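Local coordinates for protein putative S41 protease (Bacteroides fragilis NCTC 9343, PDB 3K50) that probably hydrolyses peptide bonds as a serine protease of the S41 family, although its substrates and biological role are not established, at residues P102-L108 against T163-R169; R178-I182 against A215-F219; Y27-M33 against A52-D57; Y329-F335 against N345-V351. All blocks are in the same frame, centred on the assembly; numbering follows the deposited sequence. Where two conformers were deposited one is given.

Interaction 1: P102-L108 against T163-R169; sequences PAEEAGL and TTMPASR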
loop_
_atom_site.group_PDB
_atom_site.type_symbol
_atom_site.label_atom_id
_atom_site.label_comp_id
_atom_site.label_asym_id
_atom_site.label_seq_id
_atom_site.Cartn_x
_atom_site.Cartn_y
_atom_site.Cartn_z
ATOM N N PRO A 102 -2.128 13.406 15.741
ATOM C CA PRO A 102 -3.243 13.821 16.564
ATOM C C PRO A 102 -4.198 12.663 16.924
ATOM O O PRO A 102 -4.654 12.596 18.061
ATOM C CB PRO A 102 -3.984 14.829 15.654
ATOM C CG PRO A 102 -2.945 15.431 14.843
ATOM C CD PRO A 102 -1.925 14.325 14.605
ATOM N N ALA A 103 -4.481 11.767 15.979
ATOM C CA ALA A 103 -5.377 10.619 16.218
ATOM C C ALA A 103 -4.836 9.714 17.348
ATOM O O ALA A 103 -5.542 9.325 18.307
ATOM C CB ALA A 103 -5.569 9.789 14.882
ATOM N N GLU A 104 -3.552 9.424 17.257
ATOM C CA GLU A 104 -2.887 8.578 18.233
ATOM C C GLU A 104 -2.828 9.242 19.621
ATOM O O GLU A 104 -3.041 8.576 20.641
ATOM C CB GLU A 104 -1.488 8.219 17.792
ATOM C CG GLU A 104 -0.915 7.130 18.681
ATOM C CD GLU A 104 0.392 6.615 18.177
ATOM O OE1 GLU A 104 1.380 7.363 18.313
ATOM O OE2 GLU A 104 0.419 5.462 17.668
ATOM N N GLU A 105 -2.604 10.553 19.636
ATOM C CA GLU A 105 -2.596 11.313 20.875
ATOM C C GLU A 105 -3.992 11.332 21.478
ATOM O O GLU A 105 -4.123 11.396 22.711
ATOM C CB GLU A 105 -2.086 12.745 20.624
ATOM C CG GLU A 105 -0.609 12.750 20.156
ATOM C CD GLU A 105 -0.143 14.038 19.504
ATOM O OE1 GLU A 105 -0.934 15.020 19.381
ATOM O OE2 GLU A 105 1.052 14.036 19.094
ATOM N N ALA A 106 -5.026 11.269 20.628
ATOM C CA ALA A 106 -6.412 11.238 21.087
ATOM C C ALA A 106 -6.813 9.906 21.732
ATOM O O ALA A 106 -7.928 9.800 22.270
ATOM C CB ALA A 106 -7.333 11.519 19.934
ATOM N N GLY A 107 -5.943 8.895 21.626
ATOM C CA GLY A 107 -6.178 7.542 22.157
ATOM C C GLY A 107 -6.921 6.658 21.161
ATOM O O GLY A 107 -7.527 5.652 21.535
ATOM N N LEU A 108 -6.878 7.016 19.882
ATOM C CA LEU A 108 -7.648 6.287 18.882
ATOM C C LEU A 108 -6.861 5.106 18.335
ATOM O O LEU A 108 -5.626 5.123 18.260
ATOM C CB LEU A 108 -8.110 7.214 17.763
ATOM C CG LEU A 108 -9.083 8.371 18.035
ATOM C CD1 LEU A 108 -9.207 9.202 16.781
ATOM C CD2 LEU A 108 -10.434 7.850 18.474
ATOM N N THR A 163 -13.102 11.731 23.592
ATOM C CA THR A 163 -11.741 12.172 23.647
ATOM C C THR A 163 -11.608 13.475 22.892
ATOM O O THR A 163 -12.503 13.865 22.090
ATOM C CB THR A 163 -10.795 11.128 23.033
ATOM O OG1 THR A 163 -9.450 11.552 23.239
ATOM C CG2 THR A 163 -11.058 10.982 21.539
ATOM N N THR A 164 -10.495 14.155 23.174
ATOM C CA THR A 164 -10.133 15.406 22.508
ATOM C C THR A 164 -9.028 15.128 21.519
ATOM O O THR A 164 -7.981 14.592 21.912
ATOM C CB THR A 164 -9.624 16.424 23.527
ATOM O OG1 THR A 164 -10.664 16.626 24.480
ATOM C CG2 THR A 164 -9.250 17.750 22.850
HETATM N N MSE A 165 -9.255 15.473 20.245
HETATM C CA MSE A 165 -8.273 15.252 19.200
HETATM C C MSE A 165 -7.613 16.573 18.850
HETATM O O MSE A 165 -8.293 17.526 18.482
HETATM C CB MSE A 165 -8.894 14.654 17.932
HETATM C CG MSE A 165 -7.840 14.248 16.962
HETATM SE SE MSE A 165 -8.498 13.145 15.565
HETATM C CE MSE A 165 -9.848 14.336 14.840
ATOM N N PRO A 166 -6.274 16.630 18.917
ATOM C CA PRO A 166 -5.625 17.908 18.597
ATOM C C PRO A 166 -5.762 18.284 17.127
ATOM O O PRO A 166 -6.186 17.446 16.301
ATOM C CB PRO A 166 -4.144 17.680 18.970
ATOM C CG PRO A 166 -4.062 16.349 19.618
ATOM C CD PRO A 166 -5.314 15.579 19.284
ATOM N N ALA A 167 -5.413 19.537 16.803
ATOM C CA ALA A 167 -5.526 20.050 15.442
ATOM C C ALA A 167 -4.646 19.263 14.493
ATOM O O ALA A 167 -3.579 18.760 14.878
ATOM C CB ALA A 167 -5.188 21.562 15.378
ATOM N N SER A 168 -5.102 19.143 13.249
ATOM C CA SER A 168 -4.323 18.452 12.251
ATOM C C SER A 168 -2.958 19.087 12.005
ATOM O O SER A 168 -2.740 20.244 12.317
ATOM C CB SER A 168 -5.087 18.402 10.939
ATOM O OG SER A 168 -5.551 19.667 10.550
ATOM N N ARG A 169 -2.035 18.325 11.437
ATOM C CA ARG A 169 -0.711 18.861 11.128
ATOM C C ARG A 169 -0.106 18.009 10.060
ATOM O O ARG A 169 -0.686 17.013 9.726
ATOM C CB ARG A 169 0.173 18.977 12.366
ATOM C CG ARG A 169 0.449 17.731 13.080
ATOM C CD ARG A 169 1.038 18.073 14.434
ATOM N NE ARG A 169 1.386 16.811 15.049
ATOM C CZ ARG A 169 0.851 16.275 16.142
ATOM N NH1 ARG A 169 -0.054 16.882 16.920
ATOM N NH2 ARG A 169 1.306 15.103 16.486
#

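Interaction 2: R178-I182 against A215-F219; sequences RFEII and AFRDF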
loop_
_atom_site.group_PDB
_atom_site.type_symbol
_atom_site.label_atom_id
_atom_site.label_comp_id
_atom_site.label_asym_id
_atom_site.label_seq_id
_atom_site.Cartn_x
_atom_site.Cartn_y
_atom_site.Cartn_z
ATOM N N ARG A 178 3.720 -2.038 11.940
ATOM C CA ARG A 178 3.551 -2.876 13.120
ATOM C C ARG A 178 4.378 -4.173 12.939
ATOM O O ARG A 178 4.470 -4.712 11.818
ATOM C CB ARG A 178 2.064 -3.208 13.331
ATOM C CG ARG A 178 1.567 -3.213 14.817
ATOM C CD ARG A 178 1.544 -1.797 15.438
ATOM N NE ARG A 178 0.265 -1.034 15.463
ATOM C CZ ARG A 178 0.156 0.313 15.420
ATOM N NH1 ARG A 178 1.193 1.118 15.126
ATOM N NH2 ARG A 178 -1.045 0.863 15.536
ATOM N N PHE A 179 4.880 -4.643 14.084
ATOM C CA PHE A 179 5.764 -5.799 14.263
ATOM C C PHE A 179 5.297 -6.705 15.377
ATOM O O PHE A 179 4.871 -6.226 16.442
ATOM C CB PHE A 179 7.138 -5.287 14.709
ATOM C CG PHE A 179 8.124 -6.366 15.124
ATOM C CD1 PHE A 179 8.162 -6.859 16.436
ATOM C CD2 PHE A 179 9.067 -6.840 14.209
ATOM C CE1 PHE A 179 9.112 -7.847 16.835
ATOM C CE2 PHE A 179 10.011 -7.802 14.590
ATOM C CZ PHE A 179 10.019 -8.310 15.926
ATOM N N GLU A 180 5.385 -8.011 15.168
ATOM C CA GLU A 180 5.148 -8.902 16.288
ATOM C C GLU A 180 5.682 -10.278 16.019
ATOM O O GLU A 180 5.731 -10.698 14.850
ATOM C CB GLU A 180 3.648 -9.122 16.480
ATOM C CG GLU A 180 3.014 -8.223 17.451
ATOM C CD GLU A 180 1.788 -8.813 17.902
ATOM O OE1 GLU A 180 1.014 -9.240 17.013
ATOM O OE2 GLU A 180 1.634 -8.896 19.134
ATOM N N ILE A 181 6.054 -10.977 17.104
ATOM C CA ILE A 181 6.349 -12.413 17.042
ATOM C C ILE A 181 5.226 -13.099 17.826
ATOM O O ILE A 181 5.007 -12.805 19.008
ATOM C CB ILE A 181 7.712 -12.794 17.603
ATOM C CG1 ILE A 181 8.804 -12.145 16.742
ATOM C CG2 ILE A 181 7.863 -14.337 17.606
ATOM C CD1 ILE A 181 10.174 -12.149 17.386
ATOM N N ILE A 182 4.518 -13.995 17.153
ATOM C CA ILE A 182 3.386 -14.700 17.716
ATOM C C ILE A 182 3.679 -16.169 17.875
ATOM O O ILE A 182 3.943 -16.878 16.875
ATOM C CB ILE A 182 2.191 -14.540 16.743
ATOM C CG1 ILE A 182 1.953 -13.029 16.465
ATOM C CG2 ILE A 182 0.921 -15.296 17.225
ATOM C CD1 ILE A 182 1.072 -12.757 15.220
ATOM N N ALA A 215 13.766 -5.010 12.040
ATOM C CA ALA A 215 12.654 -5.900 12.265
ATOM C C ALA A 215 13.080 -7.352 11.916
ATOM O O ALA A 215 12.837 -8.292 12.687
ATOM C CB ALA A 215 11.446 -5.456 11.361
ATOM N N PHE A 216 13.737 -7.526 10.760
ATOM C CA PHE A 216 14.158 -8.883 10.351
ATOM C C PHE A 216 15.251 -9.466 11.307
ATOM O O PHE A 216 15.227 -10.648 11.649
ATOM C CB PHE A 216 14.533 -8.904 8.875
ATOM C CG PHE A 216 13.371 -9.134 7.967
ATOM C CD1 PHE A 216 12.427 -8.143 7.740
ATOM C CD2 PHE A 216 13.173 -10.357 7.389
ATOM C CE1 PHE A 216 11.320 -8.402 6.969
ATOM C CE2 PHE A 216 12.113 -10.602 6.554
ATOM C CZ PHE A 216 11.173 -9.629 6.347
ATOM N N ARG A 217 16.173 -8.634 11.775
ATOM C CA ARG A 217 17.116 -9.069 12.758
ATOM C C ARG A 217 16.366 -9.586 14.020
ATOM O O ARG A 217 16.720 -10.626 14.556
ATOM C CB ARG A 217 18.031 -7.911 13.140
ATOM C CG ARG A 217 19.183 -8.296 14.125
ATOM C CD ARG A 217 19.749 -7.047 14.819
ATOM N NE ARG A 217 18.674 -6.325 15.503
ATOM C CZ ARG A 217 18.816 -5.222 16.234
ATOM N NH1 ARG A 217 20.017 -4.688 16.435
ATOM N NH2 ARG A 217 17.732 -4.676 16.792
ATOM N N ASP A 218 15.351 -8.853 14.477
ATOM C CA ASP A 218 14.536 -9.235 15.642
ATOM C C ASP A 218 13.772 -10.531 15.345
ATOM O O ASP A 218 13.691 -11.418 16.199
ATOM C CB ASP A 218 13.562 -8.115 16.037
ATOM C CG ASP A 218 14.259 -6.880 16.643
ATOM O OD1 ASP A 218 15.495 -6.938 16.937
ATOM O OD2 ASP A 218 13.554 -5.858 16.818
ATOM N N PHE A 219 13.286 -10.677 14.113
ATOM C CA PHE A 219 12.628 -11.922 13.749
ATOM C C PHE A 219 13.567 -13.114 13.838
ATOM O O PHE A 219 13.168 -14.140 14.341
ATOM C CB PHE A 219 12.026 -11.877 12.366
ATOM C CG PHE A 219 10.806 -10.985 12.255
ATOM C CD1 PHE A 219 9.814 -10.988 13.233
ATOM C CD2 PHE A 219 10.635 -10.194 11.155
ATOM C CE1 PHE A 219 8.704 -10.192 13.107
ATOM C CE2 PHE A 219 9.505 -9.377 11.023
ATOM C CZ PHE A 219 8.564 -9.366 12.002
#

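Interaction 3: Y27-M33 against A52-D57; sequences YLWYRDM and AVASMD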
loop_
_atom_site.group_PDB
_atom_site.type_symbol
_atom_site.label_atom_id
_atom_site.label_comp_id
_atom_site.label_asym_id
_atom_site.label_seq_id
_atom_site.Cartn_x
_atom_site.Cartn_y
_atom_site.Cartn_z
ATOM N N TYR A 27 8.327 6.473 -21.960
ATOM C CA TYR A 27 7.203 5.589 -21.751
ATOM C C TYR A 27 7.431 4.186 -22.290
ATOM O O TYR A 27 7.863 4.028 -23.437
ATOM C CB TYR A 27 5.991 6.174 -22.485
ATOM C CG TYR A 27 4.612 5.620 -22.180
ATOM C CD1 TYR A 27 4.244 5.209 -20.892
ATOM C CD2 TYR A 27 3.622 5.692 -23.127
ATOM C CE1 TYR A 27 2.937 4.762 -20.628
ATOM C CE2 TYR A 27 2.265 5.298 -22.853
ATOM C CZ TYR A 27 1.948 4.849 -21.594
ATOM O OH TYR A 27 0.653 4.488 -21.287
ATOM N N LEU A 28 7.090 3.171 -21.477
ATOM C CA LEU A 28 7.186 1.784 -21.888
ATOM C C LEU A 28 6.471 1.597 -23.201
ATOM O O LEU A 28 7.016 0.977 -24.128
ATOM C CB LEU A 28 6.566 0.808 -20.869
ATOM C CG LEU A 28 6.633 -0.690 -21.184
ATOM C CD1 LEU A 28 8.068 -1.229 -21.307
ATOM C CD2 LEU A 28 5.846 -1.488 -20.167
ATOM N N TRP A 29 5.271 2.165 -23.282
ATOM C CA TRP A 29 4.387 1.955 -24.416
ATOM C C TRP A 29 4.334 3.151 -25.370
ATOM O O TRP A 29 3.295 3.502 -25.901
ATOM C CB TRP A 29 2.976 1.655 -23.861
ATOM C CG TRP A 29 2.841 0.363 -23.101
ATOM C CD1 TRP A 29 3.297 -0.852 -23.518
ATOM C CD2 TRP A 29 2.159 0.104 -21.845
ATOM N NE1 TRP A 29 3.013 -1.802 -22.605
ATOM C CE2 TRP A 29 2.310 -1.263 -21.573
ATOM C CE3 TRP A 29 1.511 0.893 -20.911
ATOM C CZ2 TRP A 29 1.779 -1.871 -20.443
ATOM C CZ3 TRP A 29 0.984 0.301 -19.777
ATOM C CH2 TRP A 29 1.117 -1.063 -19.545
ATOM N N TYR A 30 5.454 3.794 -25.603
ATOM C CA TYR A 30 5.443 4.983 -26.442
ATOM C C TYR A 30 4.892 4.663 -27.843
ATOM O O TYR A 30 4.279 5.485 -28.470
ATOM C CB TYR A 30 6.849 5.611 -26.525
ATOM C CG TYR A 30 7.829 4.896 -27.429
ATOM C CD1 TYR A 30 8.627 3.874 -26.959
ATOM C CD2 TYR A 30 7.938 5.243 -28.779
ATOM C CE1 TYR A 30 9.486 3.189 -27.822
ATOM C CE2 TYR A 30 8.807 4.572 -29.641
ATOM C CZ TYR A 30 9.585 3.570 -29.168
ATOM O OH TYR A 30 10.440 2.909 -30.031
ATOM N N ARG A 31 5.134 3.469 -28.350
ATOM C CA ARG A 31 4.679 3.143 -29.691
ATOM C C ARG A 31 3.157 3.059 -29.842
ATOM O O ARG A 31 2.637 3.071 -30.966
ATOM C CB ARG A 31 5.269 1.797 -30.112
ATOM C CG ARG A 31 6.760 1.797 -30.427
ATOM C CD ARG A 31 7.146 0.378 -30.857
ATOM N NE ARG A 31 8.538 0.322 -31.250
ATOM C CZ ARG A 31 9.009 0.699 -32.436
ATOM N NH1 ARG A 31 8.200 1.167 -33.364
ATOM N NH2 ARG A 31 10.307 0.632 -32.692
ATOM N N ASP A 32 2.477 2.908 -28.710
ATOM C CA ASP A 32 1.037 2.729 -28.646
ATOM C C ASP A 32 0.319 3.996 -28.169
ATOM O O ASP A 32 -0.868 3.966 -27.884
ATOM C CB ASP A 32 0.728 1.530 -27.739
ATOM C CG ASP A 32 1.190 0.236 -28.338
ATOM O OD1 ASP A 32 0.725 -0.095 -29.445
ATOM O OD2 ASP A 32 2.022 -0.442 -27.709
HETATM N N MSE A 33 1.029 5.110 -28.109
HETATM C CA MSE A 33 0.365 6.358 -27.851
HETATM C C MSE A 33 -0.382 6.789 -29.097
HETATM O O MSE A 33 0.004 6.429 -30.206
HETATM C CB MSE A 33 1.354 7.488 -27.503
HETATM C CG MSE A 33 2.075 7.305 -26.176
HETATM SE SE MSE A 33 3.591 8.506 -25.941
HETATM C CE MSE A 33 2.597 10.220 -25.962
ATOM N N ALA A 52 -3.331 10.632 -23.730
ATOM C CA ALA A 52 -2.050 10.178 -24.327
ATOM C C ALA A 52 -1.615 8.762 -23.970
ATOM O O ALA A 52 -0.810 8.166 -24.671
ATOM C CB ALA A 52 -0.921 11.151 -23.910
ATOM N N VAL A 53 -2.077 8.217 -22.864
ATOM C CA VAL A 53 -1.661 6.878 -22.486
ATOM C C VAL A 53 -2.128 5.835 -23.503
ATOM O O VAL A 53 -3.045 6.054 -24.239
ATOM C CB VAL A 53 -2.192 6.441 -21.098
ATOM C CG1 VAL A 53 -1.510 7.260 -19.966
ATOM C CG2 VAL A 53 -3.715 6.497 -21.080
ATOM N N ALA A 54 -1.439 4.711 -23.507
ATOM C CA ALA A 54 -1.779 3.526 -24.263
ATOM C C ALA A 54 -3.018 2.925 -23.595
ATOM O O ALA A 54 -3.210 3.090 -22.411
ATOM C CB ALA A 54 -0.639 2.531 -24.196
ATOM N N SER A 55 -3.849 2.217 -24.357
ATOM C CA SER A 55 -5.065 1.621 -23.788
ATOM C C SER A 55 -4.782 0.600 -22.709
ATOM O O SER A 55 -5.645 0.359 -21.885
ATOM C CB SER A 55 -5.912 0.984 -24.859
ATOM O OG SER A 55 -6.252 1.950 -25.824
HETATM N N MSE A 56 -3.565 0.044 -22.702
HETATM C CA MSE A 56 -3.168 -0.941 -21.674
HETATM C C MSE A 56 -2.956 -0.274 -20.339
HETATM O O MSE A 56 -2.974 -0.938 -19.317
HETATM C CB MSE A 56 -1.888 -1.661 -22.059
HETATM C CG MSE A 56 -1.962 -2.511 -23.360
HETATM SE SE MSE A 56 -1.613 -1.535 -24.945
HETATM C CE MSE A 56 0.394 -1.154 -24.802
ATOM N N ASP A 57 -2.799 1.053 -20.345
ATOM C CA ASP A 57 -2.490 1.819 -19.115
ATOM C C ASP A 57 -3.763 2.140 -18.342
ATOM O O ASP A 57 -4.272 3.230 -18.454
ATOM C CB ASP A 57 -1.757 3.097 -19.512
ATOM C CG ASP A 57 -0.923 3.682 -18.394
ATOM O OD1 ASP A 57 -1.337 3.615 -17.205
ATOM O OD2 ASP A 57 0.142 4.228 -18.738
HETATM O O HOH W 1 -3.003 1.917 -27.111
#

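Interaction 4: Y329-F335 against N345-V351; sequences YVATKPF and NLVVCNV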
loop_
_atom_site.group_PDB
_atom_site.type_symbol
_atom_site.label_atom_id
_atom_site.label_comp_id
_atom_site.label_asym_id
_atom_site.label_seq_id
_atom_site.Cartn_x
_atom_site.Cartn_y
_atom_site.Cartn_z
ATOM N N TYR A 329 0.758 -4.455 -13.179
ATOM C CA TYR A 329 1.807 -5.436 -13.476
ATOM C C TYR A 329 3.069 -4.852 -14.129
ATOM O O TYR A 329 3.904 -5.621 -14.606
ATOM C CB TYR A 329 1.220 -6.578 -14.367
ATOM C CG TYR A 329 0.635 -6.107 -15.652
ATOM C CD1 TYR A 329 -0.703 -5.724 -15.738
ATOM C CD2 TYR A 329 1.399 -6.032 -16.810
ATOM C CE1 TYR A 329 -1.241 -5.297 -16.915
ATOM C CE2 TYR A 329 0.862 -5.530 -18.016
ATOM C CZ TYR A 329 -0.447 -5.185 -18.076
ATOM O OH TYR A 329 -0.973 -4.730 -19.277
ATOM N N VAL A 330 3.141 -3.515 -14.214
ATOM C CA VAL A 330 4.264 -2.770 -14.798
ATOM C C VAL A 330 4.710 -1.753 -13.749
ATOM O O VAL A 330 3.970 -1.522 -12.769
ATOM C CB VAL A 330 3.886 -2.096 -16.122
ATOM C CG1 VAL A 330 3.800 -3.132 -17.274
ATOM C CG2 VAL A 330 2.584 -1.321 -15.966
ATOM N N ALA A 331 5.934 -1.226 -13.877
ATOM C CA ALA A 331 6.446 -0.298 -12.886
ATOM C C ALA A 331 6.455 1.109 -13.422
ATOM O O ALA A 331 6.733 1.322 -14.620
ATOM C CB ALA A 331 7.881 -0.710 -12.471
ATOM N N THR A 332 6.210 2.061 -12.525
ATOM C CA THR A 332 6.302 3.464 -12.837
ATOM C C THR A 332 7.575 4.076 -12.240
ATOM O O THR A 332 8.178 3.511 -11.297
ATOM C CB THR A 332 5.109 4.238 -12.272
ATOM O OG1 THR A 332 5.099 4.125 -10.843
ATOM C CG2 THR A 332 3.721 3.704 -12.892
ATOM N N LYS A 333 8.018 5.177 -12.828
ATOM C CA LYS A 333 9.095 5.986 -12.244
ATOM C C LYS A 333 8.597 7.444 -12.257
ATOM O O LYS A 333 7.797 7.822 -13.105
ATOM C CB LYS A 333 10.410 5.816 -13.003
ATOM C CG LYS A 333 11.595 5.471 -12.101
ATOM C CD LYS A 333 12.283 4.176 -12.598
ATOM C CE LYS A 333 13.171 3.498 -11.547
ATOM N NZ LYS A 333 13.311 2.026 -11.841
ATOM N N PRO A 334 8.989 8.239 -11.256
ATOM C CA PRO A 334 8.632 9.659 -11.232
ATOM C C PRO A 334 9.494 10.575 -12.117
ATOM O O PRO A 334 10.717 10.408 -12.184
ATOM C CB PRO A 334 8.852 10.051 -9.785
ATOM C CG PRO A 334 9.864 9.092 -9.277
ATOM C CD PRO A 334 9.697 7.819 -10.024
ATOM N N PHE A 335 8.834 11.514 -12.802
ATOM C CA PHE A 335 9.492 12.532 -13.588
ATOM C C PHE A 335 8.858 13.840 -13.103
ATOM O O PHE A 335 7.639 13.968 -13.103
ATOM C CB PHE A 335 9.279 12.306 -15.087
ATOM C CG PHE A 335 9.894 11.040 -15.599
ATOM C CD1 PHE A 335 9.201 9.850 -15.556
ATOM C CD2 PHE A 335 11.193 11.043 -16.099
ATOM C CE1 PHE A 335 9.792 8.659 -16.042
ATOM C CE2 PHE A 335 11.794 9.871 -16.535
ATOM C CZ PHE A 335 11.089 8.666 -16.465
ATOM N N ASN A 345 4.131 10.177 -12.753
ATOM C CA ASN A 345 4.494 8.816 -12.386
ATOM C C ASN A 345 4.154 7.996 -13.627
ATOM O O ASN A 345 2.985 7.722 -13.895
ATOM C CB ASN A 345 3.745 8.356 -11.154
ATOM C CG ASN A 345 4.279 9.014 -9.870
ATOM O OD1 ASN A 345 3.610 9.842 -9.236
ATOM N ND2 ASN A 345 5.506 8.694 -9.533
ATOM N N LEU A 346 5.180 7.726 -14.437
ATOM C CA LEU A 346 5.009 7.085 -15.745
ATOM C C LEU A 346 5.423 5.617 -15.831
ATOM O O LEU A 346 6.456 5.252 -15.295
ATOM C CB LEU A 346 5.823 7.886 -16.736
ATOM C CG LEU A 346 5.777 7.515 -18.229
ATOM C CD1 LEU A 346 4.432 7.874 -18.798
ATOM C CD2 LEU A 346 6.928 8.314 -18.953
ATOM N N VAL A 347 4.621 4.775 -16.484
ATOM C CA VAL A 347 5.027 3.387 -16.726
ATOM C C VAL A 347 6.296 3.421 -17.583
ATOM O O VAL A 347 6.288 3.952 -18.699
ATOM C CB VAL A 347 3.936 2.554 -17.451
ATOM C CG1 VAL A 347 4.447 1.161 -17.814
ATOM C CG2 VAL A 347 2.711 2.440 -16.611
ATOM N N VAL A 348 7.367 2.831 -17.069
ATOM C CA VAL A 348 8.663 2.767 -17.753
ATOM C C VAL A 348 9.123 1.324 -18.097
ATOM O O VAL A 348 9.760 1.102 -19.148
ATOM C CB VAL A 348 9.776 3.506 -16.931
ATOM C CG1 VAL A 348 9.465 5.015 -16.909
ATOM C CG2 VAL A 348 9.956 2.879 -15.536
ATOM N N CYS A 349 8.767 0.337 -17.287
ATOM C CA CYS A 349 9.193 -1.038 -17.577
ATOM C C CYS A 349 8.286 -2.134 -17.125
ATOM O O CYS A 349 7.489 -1.985 -16.223
ATOM C CB CYS A 349 10.560 -1.345 -16.969
ATOM S SG CYS A 349 10.733 -1.276 -15.160
ATOM N N ASN A 350 8.415 -3.250 -17.839
ATOM C CA ASN A 350 7.883 -4.535 -17.428
ATOM C C ASN A 350 8.738 -5.061 -16.282
ATOM O O ASN A 350 9.946 -4.701 -16.149
ATOM C CB ASN A 350 7.928 -5.535 -18.586
ATOM C CG ASN A 350 6.840 -5.327 -19.549
ATOM O OD1 ASN A 350 5.669 -5.539 -19.231
ATOM N ND2 ASN A 350 7.179 -4.929 -20.708
ATOM N N VAL A 351 8.122 -5.826 -15.392
ATOM C CA VAL A 351 8.823 -6.428 -14.249
ATOM C C VAL A 351 8.497 -7.944 -14.206
ATOM O O VAL A 351 7.504 -8.370 -13.616
ATOM C CB VAL A 351 8.434 -5.754 -12.922
ATOM C CG1 VAL A 351 9.292 -6.319 -11.770
ATOM C CG2 VAL A 351 8.596 -4.303 -13.037
HETATM O O HOH W 2 5.573 -6.484 -16.456
#

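Interaction 1: P102-L108 against T163-R169
Pro102, in the short helix of the PDZ domain, and Ala106 just along the chain lie against Pro166 and Met165 where strand 154-165 runs out into a loop, with Ala106 CA 4.8 Å from Met165 CA. Proline suits the first turn of a helix, which requires no N-H from it, and Gly107 ends the turn in a Schellman motif, taking the positive phi (87°) that glycine tolerates well. Small Ala106 lets the strand come close, its CB 4.0 Å from Met165 CB. Met165 is a selenomethionine; bent at chi3, its selenium reaches the CD1 methyl of Leu108, while Phe76 and Leu138 also pack against it. The OG1 of Thr163 gives a short hydrogen bond to Ala106 O. Beyond the apolar part, Arg169 grips Glu105 end-on: NH1 lies 3.2 Å from OE1, almost straight, and NH2 meets OE2 at 2.8 Å from above the carboxylate plane. Extended from CG to NE, the arginine lays one guanidinium face against the proline, with Pro102 CD 3.7 Å from Arg169 CZ.

Interaction 2: R178-I182 against A215-F219
Phe179, with CG anti to its backbone N (chi1 172°), and Phe219, whose CG stands anti to its own carbonyl carbon (chi1 -71°), send their rings at each other from opposite directions. They join strand 176-184, an outermost strand of the mixed sheet, to helix 207-221, the helix of a beta-alpha-beta crossover between parallel strands 187-194 and 226-230 in the peptidase domain. The strand and helix segments run almost parallel, their axes 9.6 Å apart, a gap that large side chains can bridge. The rings form an offset pair, planes 15° apart, with little overlap. Phe179 was modelled in two conformers, and in this one the rings sit too close together, so their exact spacing is doubtful. The Phe179 ring also touches small Ala215, CD2 4.0 Å from Ala215 CB, and the Asp218 methylene, CZ 3.6 Å from Asp218 CB. Phe219 is buried, and Phe227 meets it edge-to-face. Beta-branched Ile181, well suited to a strand, slips past in the opposite direction to the edge of that ring, its CG1 3.8 Å from Phe219 CD1.

Interaction 3: Y27-M33 against A52-D57
Tyr27 reaches across to Asp57 and Ala54 and makes the tight, buried part of this contact between two type I turns, Tyr27 to Tyr30 and Ala54 to Asp57, in the N-terminal domain. Its chi1 of -166° carries the ring toward the second turn, and both partners meet the hydroxyl near the ring plane. The OH donates to the anti lone pair of Asp57 OD2 at 2.6 Å and accepts the Ala54 N-H, with OH to N 3.1 Å. Small Ala54 packs beside both aromatic residues, its CB 3.7 Å from Trp29 CB. Nearby, Ala52 O is buried under the Met33 side chain with no polar partner in the model.

The outer side is looser and more exposed. Met56, a selenomethionine, doubles back over the indole of Trp29, on the face opposite Leu28; its selenium stands 5.0 Å from the five-membered ring centroid, a long Met-aromatic contact, while the terminal methyl is modelled implausibly close. Asp32 borders this methyl, and a water links Asp32 O to Ser55 N in place of a direct backbone bond. Because Asp57 OD2 receives both the phenol and Ser61 OG, the carboxylate is probably kept ionised and its rotation restricted, while the tyrosine oxygen serves as both donor and acceptor.

Interaction 4: Y329-F335 against N345-V351
Ala331 and Lys333 carry the backbone hydrogen bonds to the partner strand. Ala331 N donates to Cys349 O at 2.9 Å. Lys333 pairs both ways with Leu346: Lys333 N to Leu346 O and Leu346 N to Lys333 O are each 2.9 Å. Alpha-carbon hydrogens add weaker contacts, as from Thr332 CA to Leu346 O.

Between these pairs the register shifts by one residue. Val348 N and Cys349 N both face Ala331 O, the first at 2.9 Å and the second by a weak, longer bond, which makes this a classic beta bulge in the hairpin of strands 330-336 and 342-352. Val348 absorbs the extra residue by leaving extended geometry, its psi being -32°.

Apolar contacts lie on either side of the backbone ladder. On one, branched valines suited to strands cross at about a right angle, Val330 CG2 lying 3.6 Å from Val347 CG1. On the other, Ala331, small enough to sit among larger neighbours, has CB 3.7 Å from Val351 CG2 and also touches Cys349 SG. Phe335, against helix 18-26, takes Val348 CG1 at its ring edge, 3.8 Å from CE1.

Where direct pairing lapses beyond Ala331, a water takes over: it accepts from Val351 N and donates to Tyr329 O and to Asn350 OD1.

Overall arrangement
From the N terminus, interaction 3 comes first, closing a short loop that contains most of helix 45-52. Interaction 1 then closes 54 intervening residues within the PDZ region, interaction 2 brings helix 207-221 back to strand 176-184 of the mixed sheet, and interaction 4 closes a hairpin with nine residues between its segments. All four are in series; none nests or crosses. Interactions 3 and 4 touch, Leu28 N lying 3.0 Å from Val347 O, a probable hydrogen bond that ties the N-terminal region to the antiparallel sheet that holds the hairpin 330-336/342-352. Interactions 1 and 2 use consecutive strands, their centres about 27 Å apart, whereas interactions 1 and 3 lie on opposite sides of the chain's centre.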